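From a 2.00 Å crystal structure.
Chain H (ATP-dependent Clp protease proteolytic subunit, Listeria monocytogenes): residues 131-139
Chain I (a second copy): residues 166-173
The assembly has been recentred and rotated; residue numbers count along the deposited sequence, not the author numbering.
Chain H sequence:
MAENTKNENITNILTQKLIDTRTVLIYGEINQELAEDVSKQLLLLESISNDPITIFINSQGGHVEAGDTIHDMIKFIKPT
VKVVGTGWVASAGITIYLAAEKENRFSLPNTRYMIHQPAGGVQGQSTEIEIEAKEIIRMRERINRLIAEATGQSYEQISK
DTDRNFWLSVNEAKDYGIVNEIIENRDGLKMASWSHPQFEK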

ATOM      1  N   ILE H 131      27.452 -13.465  17.343  1.00 45.12           N
ATOM      2  CA  ILE H 131      28.360 -12.636  18.135  1.00 46.85           C
ATOM      3  C   ILE H 131      29.028 -13.460  19.244  1.00 43.33           C
ATOM      4  O   ILE H 131      28.355 -14.141  20.022  1.00 42.17           O
ATOM      5  CB  ILE H 131      27.649 -11.364  18.677  1.00 47.37           C
ATOM      6  CG1 ILE H 131      27.668 -10.246  17.626  1.00 49.78           C
ATOM      7  CG2 ILE H 131      28.317 -10.828  19.934  1.00 43.20           C
ATOM      8  CD1 ILE H 131      26.572 -10.325  16.584  1.00 51.85           C
ATOM      9  N   GLU H 132      30.358 -13.396  19.289  1.00 40.84           N
ATOM     10  CA  GLU H 132      31.155 -14.154  20.255  1.00 39.27           C
ATOM     11  C   GLU H 132      31.109 -13.525  21.647  1.00 35.12           C
ATOM     12  O   GLU H 132      30.735 -12.360  21.795  1.00 33.94           O
ATOM     13  CB  GLU H 132      32.607 -14.275  19.776  1.00 40.71           C
ATOM     14  CG  GLU H 132      32.779 -14.857  18.376  1.00 45.61           C
ATOM     15  CD  GLU H 132      32.291 -16.293  18.246  1.00 49.65           C
ATOM     16  OE1 GLU H 132      31.797 -16.650  17.157  1.00 59.15           O
ATOM     17  OE2 GLU H 132      32.398 -17.069  19.222  1.00 43.45           O
ATOM     18  N   ALA H 133      31.499 -14.302  22.657  1.00 33.34           N
ATOM     19  CA  ALA H 133      31.498 -13.843  24.049  1.00 33.52           C
ATOM     20  C   ALA H 133      32.383 -12.616  24.266  1.00 32.87           C
ATOM     21  O   ALA H 133      32.025 -11.724  25.033  1.00 31.60           O
ATOM     22  CB  ALA H 133      31.909 -14.972  24.985  1.00 33.48           C
ATOM     23  N   LYS H 134      33.527 -12.574  23.580  1.00 33.57           N
ATOM     24  CA  LYS H 134      34.452 -11.438  23.671  1.00 35.00           C
ATOM     25  C   LYS H 134      33.793 -10.131  23.217  1.00 33.74           C
ATOM     26  O   LYS H 134      34.071  -9.063  23.762  1.00 32.00           O
ATOM     27  CB  LYS H 134      35.742 -11.709  22.879  1.00 36.75           C
ATOM     28  CG  LYS H 134      35.613 -11.618  21.363  1.00 38.75           C
ATOM     29  CD  LYS H 134      36.958 -11.766  20.664  1.00 44.03           C
ATOM     30  CE  LYS H 134      37.133 -13.141  20.032  1.00 44.75           C
ATOM     31  NZ  LYS H 134      37.256 -14.244  21.021  1.00 41.44           N
ATOM     32  N   GLU H 135      32.911 -10.235  22.226  1.00 33.15           N
ATOM     33  CA  GLU H 135      32.213  -9.077  21.683  1.00 33.44           C
ATOM     34  C   GLU H 135      31.028  -8.660  22.556  1.00 29.88           C
ATOM     35  O   GLU H 135      30.718  -7.470  22.658  1.00 28.73           O
ATOM     36  CB  GLU H 135      31.780  -9.346  20.237  1.00 36.39           C
ATOM     37  CG  GLU H 135      31.270  -8.129  19.476  1.00 38.23           C
ATOM     38  CD  GLU H 135      32.255  -6.967  19.423  1.00 39.53           C
ATOM     39  OE1 GLU H 135      33.483  -7.183  19.533  1.00 38.46           O
ATOM     40  OE2 GLU H 135      31.793  -5.822  19.256  1.00 37.71           O
ATOM     41  N   ILE H 136      30.376  -9.639  23.184  1.00 28.05           N
ATOM     42  CA  ILE H 136      29.329  -9.372  24.174  1.00 27.45           C
ATOM     43  C   ILE H 136      29.895  -8.536  25.326  1.00 27.22           C
ATOM     44  O   ILE H 136      29.274  -7.562  25.757  1.00 26.30           O
ATOM     45  CB  ILE H 136      28.691 -10.679  24.710  1.00 27.78           C
ATOM     46  CG1 ILE H 136      27.862 -11.353  23.613  1.00 28.43           C
ATOM     47  CG2 ILE H 136      27.825 -10.407  25.937  1.00 27.39           C
ATOM     48  CD1 ILE H 136      27.398 -12.759  23.948  1.00 29.56           C
ATOM     49  N   ILE H 137      31.081  -8.918  25.800  1.00 28.35           N
ATOM     50  CA  ILE H 137      31.774  -8.201  26.875  1.00 29.45           C
ATOM     51  C   ILE H 137      32.136  -6.776  26.452  1.00 28.39           C
ATOM     52  O   ILE H 137      31.873  -5.825  27.189  1.00 27.63           O
ATOM     53  CB  ILE H 137      33.028  -8.976  27.361  1.00 31.70           C
ATOM     54  CG1 ILE H 137      32.634 -10.333  27.967  1.00 33.00           C
ATOM     55  CG2 ILE H 137      33.850  -8.154  28.350  1.00 31.76           C
ATOM     56  CD1 ILE H 137      31.588 -10.266  29.065  1.00 35.56           C
ATOM     57  N   ARG H 138      32.722  -6.639  25.263  1.00 29.43           N
ATOM     58  CA  ARG H 138      33.096  -5.333  24.712  1.00 31.28           C
ATOM     59  C   ARG H 138      31.896  -4.400  24.573  1.00 28.80           C
ATOM     60  O   ARG H 138      31.964  -3.235  24.962  1.00 28.33           O
ATOM     61  CB  ARG H 138      33.775  -5.499  23.353  1.00 34.99           C
ATOM     62  CG  ARG H 138      35.265  -5.760  23.422  1.00 41.82           C
ATOM     63  CD  ARG H 138      35.872  -5.674  22.035  1.00 47.36           C
ATOM     64  NE  ARG H 138      37.304  -5.398  22.085  1.00 54.32           N
ATOM     65  CZ  ARG H 138      38.054  -5.118  21.023  1.00 55.53           C
ATOM     66  NH1 ARG H 138      37.516  -5.077  19.810  1.00 50.52           N
ATOM     67  NH2 ARG H 138      39.349  -4.880  21.178  1.00 56.32           N
ATOM     68  N   MET H 139      30.808  -4.927  24.012  1.00 28.48           N
ATOM     69  CA  MET H 139      29.555  -4.188  23.850  1.00 28.50           C
ATOM     70  C   MET H 139      29.035  -3.701  25.199  1.00 26.84           C
ATOM     71  O   MET H 139      28.685  -2.529  25.346  1.00 24.99           O
ATOM     72  CB  MET H 139      28.502  -5.072  23.171  1.00 31.50           C
ATOM     73  CG  MET H 139      27.180  -4.384  22.865  1.00 35.52           C
ATOM     74  SD  MET H 139      25.887  -5.531  22.335  1.00 41.32           S
ATOM     75  CE  MET H 139      26.494  -6.046  20.730  1.00 43.11           C
TER
ATOM     76  N   PHE I 166      35.629 -11.281  13.126  1.00 42.21           N
ATOM     77  CA  PHE I 166      36.032 -10.485  14.276  1.00 44.04           C
ATOM     78  C   PHE I 166      35.647  -9.019  14.122  1.00 39.44           C
ATOM     79  O   PHE I 166      35.853  -8.405  13.071  1.00 36.70           O
ATOM     80  CB  PHE I 166      37.527 -10.657  14.583  1.00 47.40           C
ATOM     81  CG  PHE I 166      38.437  -9.934  13.634  1.00 51.22           C
ATOM     82  CD1 PHE I 166      39.088  -8.770  14.030  1.00 54.63           C
ATOM     83  CD2 PHE I 166      38.648 -10.414  12.347  1.00 52.47           C
ATOM     84  CE1 PHE I 166      39.931  -8.098  13.159  1.00 57.34           C
ATOM     85  CE2 PHE I 166      39.486  -9.744  11.471  1.00 53.43           C
ATOM     86  CZ  PHE I 166      40.130  -8.585  11.877  1.00 55.02           C
ATOM     87  N   TRP I 167      35.074  -8.474  15.186  1.00 35.82           N
ATOM     88  CA  TRP I 167      34.626  -7.095  15.203  1.00 34.45           C
ATOM     89  C   TRP I 167      35.706  -6.171  15.673  1.00 34.13           C
ATOM     90  O   TRP I 167      36.389  -6.440  16.663  1.00 35.66           O
ATOM     91  CB  TRP I 167      33.387  -6.958  16.073  1.00 33.74           C
ATOM     92  CG  TRP I 167      32.150  -7.523  15.421  1.00 33.09           C
ATOM     93  CD1 TRP I 167      31.603  -8.793  15.590  1.00 33.06           C
ATOM     94  CD2 TRP I 167      31.272  -6.853  14.454  1.00 31.63           C
ATOM     95  NE1 TRP I 167      30.474  -8.946  14.823  1.00 33.14           N
ATOM     96  CE2 TRP I 167      30.220  -7.821  14.118  1.00 32.65           C
ATOM     97  CE3 TRP I 167      31.247  -5.596  13.860  1.00 29.96           C
ATOM     98  CZ2 TRP I 167      29.202  -7.519  13.224  1.00 31.34           C
ATOM     99  CZ3 TRP I 167      30.214  -5.304  12.962  1.00 29.78           C
ATOM    100  CH2 TRP I 167      29.218  -6.243  12.653  1.00 29.55           C
ATOM    101  N   LEU I 168      35.870  -5.072  14.945  1.00 32.49           N
ATOM    102  CA  LEU I 168      36.795  -4.019  15.326  1.00 33.55           C
ATOM    103  C   LEU I 168      36.028  -2.880  15.975  1.00 32.52           C
ATOM    104  O   LEU I 168      34.982  -2.459  15.471  1.00 31.53           O
ATOM    105  CB  LEU I 168      37.553  -3.498  14.100  1.00 33.91           C
ATOM    106  CG  LEU I 168      38.478  -4.457  13.347  1.00 36.05           C
ATOM    107  CD1 LEU I 168      38.748  -3.931  11.946  1.00 34.41           C
ATOM    108  CD2 LEU I 168      39.782  -4.680  14.100  1.00 38.89           C
ATOM    109  N   SER I 169      36.546  -2.386  17.096  1.00 32.27           N
ATOM    110  CA  SER I 169      36.037  -1.161  17.700  1.00 32.27           C
ATOM    111  C   SER I 169      36.354   0.008  16.772  1.00 31.87           C
ATOM    112  O   SER I 169      37.142  -0.139  15.835  1.00 31.73           O
ATOM    113  CB  SER I 169      36.670  -0.933  19.073  1.00 33.29           C
ATOM    114  OG  SER I 169      38.038  -0.587  18.949  1.00 34.90           O
ATOM    115  N   VAL I 170      35.741   1.161  17.031  1.00 31.97           N
ATOM    116  CA  VAL I 170      35.962   2.354  16.208  1.00 32.07           C
ATOM    117  C   VAL I 170      37.448   2.763  16.177  1.00 32.64           C
ATOM    118  O   VAL I 170      37.965   3.162  15.129  1.00 32.32           O
ATOM    119  CB  VAL I 170      35.027   3.523  16.622  1.00 31.58           C
ATOM    120  CG1 VAL I 170      35.362   4.051  18.013  1.00 33.10           C
ATOM    121  CG2 VAL I 170      35.063   4.640  15.590  1.00 30.40           C
ATOM    122  N   ASN I 171      38.124   2.635  17.318  1.00 33.44           N
ATOM    123  CA  ASN I 171      39.555   2.928  17.418  1.00 35.47           C
ATOM    124  C   ASN I 171      40.426   1.919  16.671  1.00 34.87           C
ATOM    125  O   ASN I 171      41.407   2.298  16.029  1.00 34.76           O
ATOM    126  CB  ASN I 171      39.988   3.027  18.884  1.00 36.79           C
ATOM    127  CG  ASN I 171      39.521   4.312  19.546  1.00 41.00           C
ATOM    128  OD1 ASN I 171      38.872   4.283  20.589  1.00 46.72           O
ATOM    129  ND2 ASN I 171      39.853   5.448  18.942  1.00 40.80           N
ATOM    130  N   GLU I 172      40.059   0.641  16.755  1.00 34.87           N
ATOM    131  CA  GLU I 172      40.761  -0.419  16.031  1.00 34.99           C
ATOM    132  C   GLU I 172      40.577  -0.284  14.521  1.00 32.99           C
ATOM    133  O   GLU I 172      41.507  -0.535  13.756  1.00 33.72           O
ATOM    134  CB  GLU I 172      40.295  -1.799  16.496  1.00 36.45           C
ATOM    135  CG  GLU I 172      40.771  -2.187  17.887  1.00 39.74           C
ATOM    136  CD  GLU I 172      40.201  -3.512  18.357  1.00 43.95           C
ATOM    137  OE1 GLU I 172      39.044  -3.832  18.006  1.00 43.95           O
ATOM    138  OE2 GLU I 172      40.911  -4.234  19.087  1.00 49.06           O
ATOM    139  N   ALA I 173      39.376   0.117  14.104  1.00 32.08           N
ATOM    140  CA  ALA I 173      39.073   0.341  12.689  1.00 30.72           C
ATOM    141  C   ALA I 173      39.867   1.518  12.126  1.00 30.61           C
ATOM    142  O   ALA I 173      40.236   1.521  10.949  1.00 29.85           O
ATOM    143  CB  ALA I 173      37.580   0.560  12.494  1.00 29.46           C
TER

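One carboxylate oxygen does two jobs in this contact: OE1 of I:Glu172 accepts from I:Ser169 N in its own chain and also from H:Arg138 NH1 of the neighbouring subunit. I:Glu172 OE1 lies 3.0 Å from the backbone N of I:Ser169, while I:Glu172 N donates to I:Ser169 OG at 3.2 Å, the bond by which I:Ser169 caps the helix; together they make the reciprocal pairing of a classic capping box. The same carboxylate meets H:Arg138 in a two-pronged salt bridge: H:Arg138 NH1 to I:Glu172 OE1 and H:Arg138 NH2 to I:Glu172 OE2 are both 2.7 Å, the second almost linear. Arginine suits the place because its planar guanidinium offers two N-H donors to two carboxylate oxygens, and its side chain, with chi2 and chi3 both t, is long enough to reach across from the helix of chain H.

Most of the remainder is packing. I:Trp167 gives up 76 Å² to the other stretch, the most of any residue here, out of 257 Å² in total; its broad, largely nonpolar side chain offers a large surface for such contacts. I:Trp167 CB lies 3.5 Å from H:Glu135 OE1, and H:Ile131 brings its CG1 within 4.2 Å of I:Trp167 NE1, an oblique approach. H:Glu135 is buried, and its OE2 is hydrogen-bonded elsewhere in the structure. The example illustrates how one carboxylate can serve both a bond within its chain and a salt bridge between chains.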